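Local coordinates for oligoribonuclease (Colwellia psychrerythraea, PDB 6A4D), which probably hydrolyses short RNA oligonucleotides as an exonuclease of the RNase H clan, captured here with the substrate analogue pNP-TMP bound, at residues A[91-94]-A[95-98]; A[112-115]-A[116-120]; A[174-177]-A[178-182]. The protein carries 1 engineered substitution. All coordinates share one frame; numbering follows the deposited sequence.

Overall arrangement
Contacts 1 and 2 are one-turn steps within helices 85-99 and 112-122, and contact 3 spans the last turns of helix 163-180 and the two residues after it. None touches another. Contacts 1 and 2 are nearest, with centres 18 Å apart and closest atoms about 8 Å apart; contact 3 has its centre 25 Å from that of contact 2 and 29 Å from that of contact 1. Contact 2 reaches the ligand directly, through Gln114, whereas the Tyr177 side chain of contact 3 stays about 7 Å from a bound pNP-TMP. Contacts 2 and 3 both meet the second subunit, which also supplies Tyr132 and Arg133 to the ligand. Contact 1 packs against strands 28-36 and 42-50 within its own chain.

Contact 1 of 3, residues A[91-94]-A[95-98]; sequences ESLA and FVQE
Gln97 lays its terminal amide across the branched end of Leu93, one helical turn earlier, with NE2 3.7 Å from Leu93 CG. The two chains pass at a slant, and the methylenes of Gln97 follow the Leu93 carbonyl on the way out, its CG lying 3.4 Å from Leu93 O. What brings the leucine branch forward is its first torsion, which sets CG trans to the backbone N (chi1 -176°) and beside the carbonyl carbon. Val96 meets the same residue from another direction: its CG2 is 3.3 Å from Leu93 O and 4.1 Å from Leu93 CD1. His129 touches Leu93, Val96 and Gln97.

Four backbone bonds tie the turns together. The straightest runs from Phe95 N to Glu91 O, 2.9 Å long with an angle of 163° at the hydrogen, and the same i to i+4 pattern continues from Val96 N to Ser92 O and from Gln97 N to Leu93 O, then closes with Glu98 N to Ala94 O at 3.2 Å. Phe95 joins locally through CB, 3.5 Å from Ser92 O, while its ring leads away to Ile33 and Ile35 on strand 28-36 and to Trp99. Ser92 OG bonds back to Ala88 O.

Gln97 OE1 and Leu93 O, 3.4 Å apart, are both acceptors and cannot bond each other. With its amide lying against the leucine carbons, the glutamine meets the Leu93 side chain by van der Waals contact, and the polar link between the two residues is made by the backbone.

Contact 2 of 3, residues A[112-115]-A[116-120]; sequences IGQD and RRFIN. With 9RC (5'-O-[(S)-hydroxy(4-nitrophenoxy)phosphoryl]thymidine), chain C.
Helix 112-122 of this RNase H-like fold contributes Gln114 to the ligand pocket, and an i to i+3 side-chain bond fastens this residue, one of those that meet the nucleotide. Arg117 NH1 donates to Gln114 OE1 over 2.8 Å, with an angle of 159° at the hydrogen. The oxygen sits at the edge of the guanidinium, only 1° out of its plane, although the amide and guanidinium planes are turned 64° apart. Arg117 reaches it by bending at chi3, after CD has come within 3.4 Å of the same OE1.

The other polar atom of the Gln114 amide, NE2, donates to Leu21 O, so both ends of the group are held. That fixes its rotation beside the thymine, whose carbonyl oxygen OAJ is 3.6 Å from Gln114 CG. A leucine in place of Arg117 would probably leave Gln114 OE1 without this donor and the amide less firmly fixed next to the base.

Arg117 also packs on Asn120 of the second subunit. Arg116 turns elsewhere, to a salt bridge with Glu127 and hydrogen bonds with Asn134 and His131 O. In the backbone, Ile119 N donates to Asp115 O at 3.0 Å. Phe118 has Gln114 O at its ring edge, near the ring plane and 3.7 Å from CD1; its CE1 is 3.7 Å from Gln114 NE2, the amide and ring turned steeply against each other.

Contact 3 of 3, residues A[174-177]-A[178-182]; sequences LKVY and RELFF
Phe182 turns its edge back toward Tyr177 atom by atom. Its CB is 4.0 Å from Tyr177 O, and CG keeps nearly the same separation. CD2 then closes to 3.4 Å from Tyr177 O, which lies at the ring edge, near its plane. One atom further out, CE2 reaches Tyr177 CB at 4.0 Å. The first torsion, with CG trans to the carbonyl carbon (chi1 -78°), turns the ring back alongside the preceding turn. There it stacks on Phe182 of the second subunit and also meets the Phe181 ring of that chain.

The carbonyl at this edge is doubly used. Tyr177 O accepts Phe181 N at 2.8 Å and Phe182 N at 3.2 Å, the second bond more bent, with 136° at its hydrogen. An earlier turn is held by Leu180 N to Val176 O, and the same two residues touch through Val176 CG1 and Leu180 CD1, 4.1 Å apart. The Tyr177 ring leads away to helix 137-147, and its OH bonds Glu173 of the ligand pocket. Arg178 reaches the other way, its guanidinium making a cation-pi contact with Trp147 of the second subunit.

One carbonyl shared by the NH groups four and five residues on is in keeping with a helix C-terminus, here confirmed by Phe181 leaving helical angles. Phe181 keeps a negative phi (-129°), so this end of helix 163-180 lacks the left-handed residue of a Schellman motif and runs into an aromatic cluster at the dimer interface.

Contact 1 of 3, residues A[91-94]-A[95-98]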
ATOM      1  N   GLU A  91     -10.487   7.823  20.513  1.00 45.22           N
ATOM      2  CA  GLU A  91      -9.299   7.489  21.314  1.00 50.31           C
ATOM      3  C   GLU A  91      -8.027   7.401  20.484  1.00 51.09           C
ATOM      4  O   GLU A  91      -7.031   8.059  20.808  1.00 52.89           O
ATOM      5  CB  GLU A  91      -9.488   6.178  22.066  1.00 54.63           C
ATOM      6  CG  GLU A  91     -10.635   6.153  23.093  1.00 58.01           C
ATOM      7  CD  GLU A  91     -10.632   7.343  24.052  1.00 65.02           C
ATOM      8  OE1 GLU A  91      -9.874   7.342  25.057  1.00 63.49           O
ATOM      9  OE2 GLU A  91     -11.398   8.295  23.788  1.00 70.74           O
ATOM     10  N   SER A  92      -8.077   6.614  19.394  1.00 51.61           N
ATOM     11  CA  SER A  92      -6.897   6.412  18.495  1.00 38.72           C
ATOM     12  C   SER A  92      -6.363   7.708  17.898  1.00 36.40           C
ATOM     13  O   SER A  92      -5.141   7.931  17.900  1.00 39.02           O
ATOM     14  CB  SER A  92      -7.234   5.418  17.419  1.00 38.14           C
ATOM     15  OG  SER A  92      -7.456   4.155  18.030  1.00 39.62           O
ATOM     16  N   LEU A  93      -7.263   8.573  17.444  1.00 36.27           N
ATOM     17  CA  LEU A  93      -6.883   9.858  16.894  1.00 42.69           C
ATOM     18  C   LEU A  93      -6.188  10.726  17.929  1.00 46.25           C
ATOM     19  O   LEU A  93      -5.122  11.266  17.668  1.00 44.71           O
ATOM     20  CB  LEU A  93      -8.075  10.603  16.337  1.00 42.49           C
ATOM     21  CG  LEU A  93      -7.736  11.920  15.646  1.00 43.70           C
ATOM     22  CD1 LEU A  93      -6.585  11.795  14.634  1.00 43.21           C
ATOM     23  CD2 LEU A  93      -8.981  12.525  14.993  1.00 42.98           C
ATOM     24  N   ALA A  94      -6.778  10.814  19.117  1.00 50.47           N
ATOM     25  CA  ALA A  94      -6.184  11.585  20.232  1.00 45.14           C
ATOM     26  C   ALA A  94      -4.804  11.068  20.587  1.00 44.84           C
ATOM     27  O   ALA A  94      -3.906  11.851  20.818  1.00 49.61           O
ATOM     28  CB  ALA A  94      -7.075  11.522  21.454  1.00 42.02           C
ATOM     29  N   PHE A  95      -4.641   9.756  20.631  1.00 41.51           N
ATOM     30  CA  PHE A  95      -3.338   9.148  20.869  1.00 41.39           C
ATOM     31  C   PHE A  95      -2.262   9.514  19.848  1.00 48.26           C
ATOM     32  O   PHE A  95      -1.166   9.912  20.234  1.00 42.78           O
ATOM     33  CB  PHE A  95      -3.463   7.651  20.922  1.00 42.95           C
ATOM     34  CG  PHE A  95      -2.170   6.942  21.098  1.00 44.89           C
ATOM     35  CD1 PHE A  95      -1.503   6.988  22.319  1.00 47.02           C
ATOM     36  CD2 PHE A  95      -1.609   6.196  20.050  1.00 48.45           C
ATOM     37  CE1 PHE A  95      -0.313   6.306  22.508  1.00 46.11           C
ATOM     38  CE2 PHE A  95      -0.400   5.511  20.221  1.00 48.23           C
ATOM     39  CZ  PHE A  95       0.239   5.552  21.453  1.00 50.90           C
ATOM     40  N   VAL A  96      -2.570   9.411  18.551  1.00 40.89           N
ATOM     41  CA  VAL A  96      -1.548   9.691  17.577  1.00 40.62           C
ATOM     42  C   VAL A  96      -1.284  11.186  17.516  1.00 42.33           C
ATOM     43  O   VAL A  96      -0.186  11.581  17.141  1.00 42.22           O
ATOM     44  CB  VAL A  96      -1.848   9.133  16.163  1.00 39.77           C
ATOM     45  CG1 VAL A  96      -1.768   7.617  16.211  1.00 39.81           C
ATOM     46  CG2 VAL A  96      -3.199   9.627  15.614  1.00 40.60           C
ATOM     47  N   GLN A  97      -2.284  12.014  17.836  1.00 43.01           N
ATOM     48  CA  GLN A  97      -2.091  13.468  17.779  1.00 41.09           C
ATOM     49  C   GLN A  97      -1.114  13.947  18.847  1.00 40.25           C
ATOM     50  O   GLN A  97      -0.471  14.968  18.675  1.00 45.23           O
ATOM     51  CB  GLN A  97      -3.396  14.217  17.967  1.00 36.49           C
ATOM     52  CG  GLN A  97      -4.147  14.412  16.718  1.00 32.78           C
ATOM     53  CD  GLN A  97      -5.552  14.747  17.005  1.00 34.63           C
ATOM     54  OE1 GLN A  97      -6.018  14.525  18.106  1.00 34.11           O
ATOM     55  NE2 GLN A  97      -6.233  15.306  16.033  1.00 35.55           N
ATOM     56  N   GLU A  98      -1.097  13.221  19.944  1.00 43.05           N
ATOM     57  CA  GLU A  98      -0.150  13.408  21.002  1.00 49.70           C
ATOM     58  C   GLU A  98       1.278  13.138  20.563  1.00 50.51           C
ATOM     59  O   GLU A  98       2.164  13.807  21.020  1.00 53.47           O
ATOM     60  CB  GLU A  98      -0.492  12.493  22.184  1.00 50.41           C
ATOM     61  CG  GLU A  98       0.471  12.587  23.374  1.00 63.55           C
ATOM     62  CD  GLU A  98      -0.191  12.208  24.715  1.00 73.27           C
ATOM     63  OE1 GLU A  98       0.232  11.217  25.362  1.00 77.99           O
ATOM     64  OE2 GLU A  98      -1.151  12.896  25.134  1.00 82.37           O
TER

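Contact 2 of 3, residues A[112-115]-A[116-120]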
ATOM      1  N   ILE A 112       0.245  -3.050   4.738  1.00 28.92           N
ATOM      2  CA  ILE A 112      -0.491  -2.027   5.465  1.00 30.37           C
ATOM      3  C   ILE A 112      -1.610  -1.342   4.619  1.00 28.94           C
ATOM      4  O   ILE A 112      -2.587  -0.834   5.186  1.00 31.75           O
ATOM      5  CB  ILE A 112       0.499  -1.006   6.069  1.00 28.09           C
ATOM      6  CG1 ILE A 112      -0.130  -0.104   7.122  1.00 28.07           C
ATOM      7  CG2 ILE A 112       1.071  -0.116   4.962  1.00 28.70           C
ATOM      8  CD1 ILE A 112      -0.665  -0.792   8.345  1.00 29.17           C
ATOM      9  N   GLY A 113      -1.438  -1.325   3.301  1.00 29.71           N
ATOM     10  CA  GLY A 113      -2.428  -0.845   2.313  1.00 30.05           C
ATOM     11  C   GLY A 113      -3.763  -1.539   2.558  1.00 35.95           C
ATOM     12  O   GLY A 113      -4.860  -0.906   2.492  1.00 34.48           O
ATOM     13  N   GLN A 114      -3.701  -2.829   2.877  1.00 35.08           N
ATOM     14  CA  GLN A 114      -4.920  -3.556   3.088  1.00 36.41           C
ATOM     15  C   GLN A 114      -5.653  -2.999   4.270  1.00 37.36           C
ATOM     16  O   GLN A 114      -6.876  -2.792   4.202  1.00 34.21           O
ATOM     17  CB  GLN A 114      -4.671  -5.040   3.278  1.00 36.85           C
ATOM     18  CG  GLN A 114      -5.901  -5.872   3.637  1.00 43.13           C
ATOM     19  CD  GLN A 114      -6.979  -5.961   2.537  1.00 41.99           C
ATOM     20  OE1 GLN A 114      -6.792  -5.563   1.387  1.00 42.96           O
ATOM     21  NE2 GLN A 114      -8.074  -6.527   2.890  1.00 36.92           N
ATOM     22  N   ASP A 115      -4.937  -2.759   5.367  1.00 34.56           N
ATOM     23  CA  ASP A 115      -5.578  -2.160   6.565  1.00 34.80           C
ATOM     24  C   ASP A 115      -6.122  -0.754   6.246  1.00 33.68           C
ATOM     25  O   ASP A 115      -7.130  -0.366   6.784  1.00 34.68           O
ATOM     26  CB  ASP A 115      -4.617  -1.999   7.744  1.00 41.25           C
ATOM     27  CG  ASP A 115      -3.924  -3.309   8.176  1.00 45.84           C
ATOM     28  OD1 ASP A 115      -3.171  -3.898   7.359  1.00 53.03           O
ATOM     29  OD2 ASP A 115      -4.057  -3.675   9.372  1.00 47.61           O
ATOM     30  N   ARG A 116      -5.430   0.000   5.394  1.00 30.68           N
ATOM     31  CA  ARG A 116      -5.793   1.383   5.136  1.00 31.60           C
ATOM     32  C   ARG A 116      -7.119   1.464   4.388  1.00 30.55           C
ATOM     33  O   ARG A 116      -7.838   2.444   4.515  1.00 27.75           O
ATOM     34  CB  ARG A 116      -4.658   2.060   4.367  1.00 31.62           C
ATOM     35  CG  ARG A 116      -4.881   3.475   3.882  1.00 30.57           C
ATOM     36  CD  ARG A 116      -3.518   4.116   3.606  1.00 36.83           C
ATOM     37  NE  ARG A 116      -3.641   5.520   3.873  1.00 42.83           N
ATOM     38  CZ  ARG A 116      -2.700   6.348   4.262  1.00 37.34           C
ATOM     39  NH1 ARG A 116      -1.437   5.987   4.395  1.00 35.96           N
ATOM     40  NH2 ARG A 116      -3.052   7.602   4.430  1.00 42.39           N
ATOM     41  N   ARG A 117      -7.442   0.427   3.646  1.00 30.47           N
ATOM     42  CA  ARG A 117      -8.777   0.273   3.054  1.00 34.88           C
ATOM     43  C   ARG A 117      -9.926   0.298   4.070  1.00 35.46           C
ATOM     44  O   ARG A 117     -10.976   0.920   3.828  1.00 33.78           O
ATOM     45  CB  ARG A 117      -8.885  -1.041   2.303  1.00 33.18           C
ATOM     46  CG  ARG A 117      -8.076  -1.122   1.046  1.00 36.59           C
ATOM     47  CD  ARG A 117      -8.096  -2.557   0.499  1.00 43.58           C
ATOM     48  NE  ARG A 117      -9.308  -2.864  -0.296  1.00 45.69           N
ATOM     49  CZ  ARG A 117      -9.739  -4.089  -0.594  1.00 46.78           C
ATOM     50  NH1 ARG A 117      -9.115  -5.178  -0.134  1.00 44.48           N
ATOM     51  NH2 ARG A 117     -10.831  -4.226  -1.331  1.00 52.51           N
ATOM     52  N   PHE A 118      -9.776  -0.449   5.162  1.00 33.95           N
ATOM     53  CA  PHE A 118     -10.806  -0.491   6.162  1.00 34.62           C
ATOM     54  C   PHE A 118     -10.735   0.831   6.951  1.00 40.63           C
ATOM     55  O   PHE A 118     -11.766   1.352   7.375  1.00 33.11           O
ATOM     56  CB  PHE A 118     -10.603  -1.650   7.133  1.00 36.93           C
ATOM     57  CG  PHE A 118     -10.982  -2.986   6.581  1.00 37.95           C
ATOM     58  CD1 PHE A 118     -10.130  -3.670   5.695  1.00 40.39           C
ATOM     59  CD2 PHE A 118     -12.151  -3.616   6.992  1.00 40.74           C
ATOM     60  CE1 PHE A 118     -10.488  -4.925   5.181  1.00 44.50           C
ATOM     61  CE2 PHE A 118     -12.507  -4.889   6.499  1.00 40.69           C
ATOM     62  CZ  PHE A 118     -11.665  -5.542   5.603  1.00 38.68           C
ATOM     63  N   ILE A 119      -9.511   1.345   7.206  1.00 40.12           N
ATOM     64  CA  ILE A 119      -9.374   2.584   7.980  1.00 37.77           C
ATOM     65  C   ILE A 119     -10.071   3.699   7.200  1.00 36.27           C
ATOM     66  O   ILE A 119     -10.842   4.485   7.763  1.00 38.53           O
ATOM     67  CB  ILE A 119      -7.905   2.964   8.237  1.00 39.63           C
ATOM     68  CG1 ILE A 119      -7.222   1.948   9.150  1.00 40.66           C
ATOM     69  CG2 ILE A 119      -7.780   4.370   8.835  1.00 40.28           C
ATOM     70  CD1 ILE A 119      -7.454   2.123  10.603  1.00 45.52           C
ATOM     71  N   ASN A 120      -9.810   3.740   5.904  1.00 32.34           N
ATOM     72  CA  ASN A 120     -10.390   4.740   5.046  1.00 36.90           C
ATOM     73  C   ASN A 120     -11.918   4.654   5.028  1.00 37.82           C
ATOM     74  O   ASN A 120     -12.545   5.648   5.214  1.00 42.63           O
ATOM     75  CB  ASN A 120      -9.837   4.669   3.607  1.00 36.99           C
ATOM     76  CG  ASN A 120     -10.681   5.461   2.599  1.00 43.10           C
ATOM     77  OD1 ASN A 120     -11.803   5.055   2.241  1.00 47.53           O
ATOM     78  ND2 ASN A 120     -10.157   6.578   2.145  1.00 43.90           N
TER
HETATM   79  OAJ 9RC C 201      -4.771  -8.919   2.049  1.00 67.83           O
HETATM   80  CAE 9RC C 201      -4.567 -10.131   1.947  1.00 62.54           C
HETATM   81  NAI 9RC C 201      -5.073 -10.813   0.853  1.00 57.51           N
HETATM   82  CAL 9RC C 201      -4.847 -12.189   0.712  1.00 63.76           C
HETATM   83  OAS 9RC C 201      -5.324 -12.751  -0.280  1.00 65.90           O
HETATM   84  CAT 9RC C 201      -4.090 -12.878   1.672  1.00 56.24           C
HETATM   85  CAU 9RC C 201      -3.827 -14.253   1.559  1.00 55.79           C
HETATM   86  CAF 9RC C 201      -3.608 -12.172   2.759  1.00 56.34           C
HETATM   87  NAB 9RC C 201      -3.859 -10.786   2.876  1.00 56.32           N
HETATM   88  CAA 9RC C 201      -3.379 -10.006   4.019  1.00 56.33           C
HETATM   89  OAC 9RC C 201      -1.988  -9.823   3.972  1.00 53.38           O
HETATM   90  CAD 9RC C 201      -3.614 -10.773   5.296  1.00 57.14           C
HETATM   91  CAH 9RC C 201      -2.775 -10.002   6.234  1.00 53.73           C
HETATM   92  OAK 9RC C 201      -3.585  -8.995   6.780  1.00 61.61           O
HETATM   93  CAG 9RC C 201      -1.709  -9.413   5.323  1.00 49.09           C
HETATM   94  CAR 9RC C 201      -0.404 -10.048   5.672  1.00 42.21           C
HETATM   95  OAQ 9RC C 201       0.515  -9.610   4.684  1.00 39.71           O
HETATM   96  PAP 9RC C 201       1.999 -10.143   4.738  1.00 34.48           P
HETATM   97  OAO 9RC C 201       2.763  -9.251   3.645  1.00 38.25           O
HETATM   98  OAN 9RC C 201       1.960 -11.523   4.204  1.00 41.36           O
HETATM   99  OAM 9RC C 201       2.291  -9.939   6.262  1.00 43.76           O
HETATM  100  CAV 9RC C 201       3.281 -10.153   7.214  1.00 69.60           C
HETATM  101  CAW 9RC C 201       3.045  -9.721   8.570  1.00 77.86           C
HETATM  102  CAY 9RC C 201       4.057  -9.866   9.586  1.00 88.39           C
HETATM  103  CBA 9RC C 201       5.314 -10.471   9.271  1.00 91.46           C
HETATM  104  NBB 9RC C 201       6.385 -10.677  10.127  1.00 95.04           N
HETATM  105  OBD 9RC C 201       7.222 -12.075  10.163  1.00 75.75           O
HETATM  106  OBC 9RC C 201       6.844  -9.615  10.874  1.00106.14           O
HETATM  107  CAZ 9RC C 201       5.483 -10.881   7.945  1.00 78.30           C
HETATM  108  CAX 9RC C 201       4.522 -10.739   6.916  1.00 60.27           C

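Contact 3 of 3, residues A[174-177]-A[178-182]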
ATOM      1  N   LEU A 174      11.560  -5.130  10.222  1.00 27.91           N
ATOM      2  CA  LEU A 174      12.166  -3.982   9.592  1.00 27.34           C
ATOM      3  C   LEU A 174      13.530  -3.658  10.205  1.00 26.53           C
ATOM      4  O   LEU A 174      14.430  -3.240   9.491  1.00 24.16           O
ATOM      5  CB  LEU A 174      11.232  -2.765   9.625  1.00 26.53           C
ATOM      6  CG  LEU A 174      11.762  -1.483   8.971  1.00 27.79           C
ATOM      7  CD1 LEU A 174      12.035  -1.634   7.484  1.00 30.29           C
ATOM      8  CD2 LEU A 174      10.830  -0.313   9.220  1.00 27.88           C
ATOM      9  N   LYS A 175      13.672  -3.938  11.488  1.00 30.39           N
ATOM     10  CA  LYS A 175      14.942  -3.774  12.228  1.00 34.55           C
ATOM     11  C   LYS A 175      15.979  -4.734  11.679  1.00 29.60           C
ATOM     12  O   LYS A 175      17.116  -4.401  11.417  1.00 32.85           O
ATOM     13  CB  LYS A 175      14.718  -4.041  13.703  1.00 34.64           C
ATOM     14  CG  LYS A 175      14.277  -2.884  14.531  1.00 44.11           C
ATOM     15  CD  LYS A 175      14.647  -3.145  16.009  1.00 53.39           C
ATOM     16  CE  LYS A 175      14.377  -1.942  16.945  1.00 59.41           C
ATOM     17  NZ  LYS A 175      13.092  -1.949  17.752  1.00 58.64           N
ATOM     18  N   VAL A 176      15.533  -5.939  11.429  1.00 30.11           N
ATOM     19  CA  VAL A 176      16.357  -6.892  10.766  1.00 28.02           C
ATOM     20  C   VAL A 176      16.813  -6.373   9.421  1.00 29.44           C
ATOM     21  O   VAL A 176      18.038  -6.421   9.120  1.00 28.65           O
ATOM     22  CB  VAL A 176      15.662  -8.289  10.705  1.00 29.30           C
ATOM     23  CG1 VAL A 176      16.297  -9.229   9.691  1.00 28.58           C
ATOM     24  CG2 VAL A 176      15.647  -8.888  12.083  1.00 28.55           C
ATOM     25  N   TYR A 177      15.879  -5.920   8.586  1.00 28.67           N
ATOM     26  CA  TYR A 177      16.308  -5.374   7.253  1.00 29.27           C
ATOM     27  C   TYR A 177      17.233  -4.184   7.391  1.00 27.71           C
ATOM     28  O   TYR A 177      18.193  -4.043   6.675  1.00 26.50           O
ATOM     29  CB  TYR A 177      15.107  -4.957   6.367  1.00 29.46           C
ATOM     30  CG  TYR A 177      14.149  -6.071   6.054  1.00 28.47           C
ATOM     31  CD1 TYR A 177      14.604  -7.343   5.716  1.00 30.89           C
ATOM     32  CD2 TYR A 177      12.775  -5.857   6.097  1.00 28.60           C
ATOM     33  CE1 TYR A 177      13.729  -8.369   5.424  1.00 32.49           C
ATOM     34  CE2 TYR A 177      11.879  -6.876   5.817  1.00 28.79           C
ATOM     35  CZ  TYR A 177      12.353  -8.140   5.524  1.00 31.93           C
ATOM     36  OH  TYR A 177      11.488  -9.137   5.267  1.00 30.27           O
ATOM     37  N   ARG A 178      16.910  -3.301   8.310  1.00 28.22           N
ATOM     38  CA  ARG A 178      17.786  -2.182   8.578  1.00 31.61           C
ATOM     39  C   ARG A 178      19.262  -2.599   8.765  1.00 32.81           C
ATOM     40  O   ARG A 178      20.167  -1.990   8.195  1.00 32.18           O
ATOM     41  CB  ARG A 178      17.304  -1.445   9.827  1.00 35.61           C
ATOM     42  CG  ARG A 178      18.052  -0.150   9.987  1.00 39.64           C
ATOM     43  CD  ARG A 178      17.610   0.609  11.205  1.00 45.44           C
ATOM     44  NE  ARG A 178      17.958   1.993  10.971  1.00 59.28           N
ATOM     45  CZ  ARG A 178      18.077   2.906  11.912  1.00 62.91           C
ATOM     46  NH1 ARG A 178      18.418   4.138  11.562  1.00 58.29           N
ATOM     47  NH2 ARG A 178      17.821   2.593  13.186  1.00 69.73           N
ATOM     48  N   GLU A 179      19.472  -3.637   9.562  1.00 36.92           N
ATOM     49  CA  GLU A 179      20.799  -4.171   9.854  1.00 37.75           C
ATOM     50  C   GLU A 179      21.423  -4.973   8.715  1.00 38.85           C
ATOM     51  O   GLU A 179      22.599  -4.746   8.436  1.00 35.14           O
ATOM     52  CB  GLU A 179      20.756  -5.007  11.132  1.00 43.86           C
ATOM     53  CG  GLU A 179      22.109  -5.501  11.621  1.00 51.80           C
ATOM     54  CD  GLU A 179      21.981  -6.578  12.697  1.00 62.58           C
ATOM     55  OE1 GLU A 179      20.887  -6.743  13.308  1.00 75.13           O
ATOM     56  OE2 GLU A 179      22.987  -7.262  12.945  1.00 70.95           O
ATOM     57  N   LEU A 180      20.668  -5.854   8.039  1.00 32.78           N
ATOM     58  CA  LEU A 180      21.245  -6.750   7.044  1.00 33.22           C
ATOM     59  C   LEU A 180      21.080  -6.378   5.590  1.00 30.34           C
ATOM     60  O   LEU A 180      21.758  -6.936   4.738  1.00 30.69           O
ATOM     61  CB  LEU A 180      20.711  -8.186   7.250  1.00 36.75           C
ATOM     62  CG  LEU A 180      20.947  -8.786   8.639  1.00 36.79           C
ATOM     63  CD1 LEU A 180      20.203 -10.091   8.772  1.00 38.64           C
ATOM     64  CD2 LEU A 180      22.453  -8.997   8.882  1.00 39.07           C
ATOM     65  N   PHE A 181      20.199  -5.448   5.270  1.00 28.55           N
ATOM     66  CA  PHE A 181      19.816  -5.270   3.861  1.00 26.48           C
ATOM     67  C   PHE A 181      19.916  -3.877   3.387  1.00 27.90           C
ATOM     68  O   PHE A 181      20.026  -3.671   2.222  1.00 36.87           O
ATOM     69  CB  PHE A 181      18.388  -5.813   3.692  1.00 27.72           C
ATOM     70  CG  PHE A 181      17.898  -5.978   2.265  1.00 28.46           C
ATOM     71  CD1 PHE A 181      18.736  -6.346   1.204  1.00 28.46           C
ATOM     72  CD2 PHE A 181      16.518  -5.897   2.025  1.00 28.93           C
ATOM     73  CE1 PHE A 181      18.205  -6.523  -0.062  1.00 28.32           C
ATOM     74  CE2 PHE A 181      15.987  -6.112   0.778  1.00 27.49           C
ATOM     75  CZ  PHE A 181      16.820  -6.424  -0.273  1.00 25.93           C
ATOM     76  N   PHE A 182      19.979  -2.909   4.283  1.00 30.83           N
ATOM     77  CA  PHE A 182      20.162  -1.549   3.920  1.00 29.96           C
ATOM     78  C   PHE A 182      21.566  -1.137   4.233  1.00 36.11           C
ATOM     79  O   PHE A 182      22.133  -1.583   5.216  1.00 33.81           O
ATOM     80  CB  PHE A 182      19.187  -0.703   4.749  1.00 30.47           C
ATOM     81  CG  PHE A 182      17.791  -0.737   4.235  1.00 28.84           C
ATOM     82  CD1 PHE A 182      17.437   0.024   3.128  1.00 31.17           C
ATOM     83  CD2 PHE A 182      16.859  -1.553   4.791  1.00 32.17           C
ATOM     84  CE1 PHE A 182      16.142   0.017   2.634  1.00 31.79           C
ATOM     85  CE2 PHE A 182      15.552  -1.603   4.274  1.00 31.42           C
ATOM     86  CZ  PHE A 182      15.209  -0.810   3.209  1.00 30.22           C
TER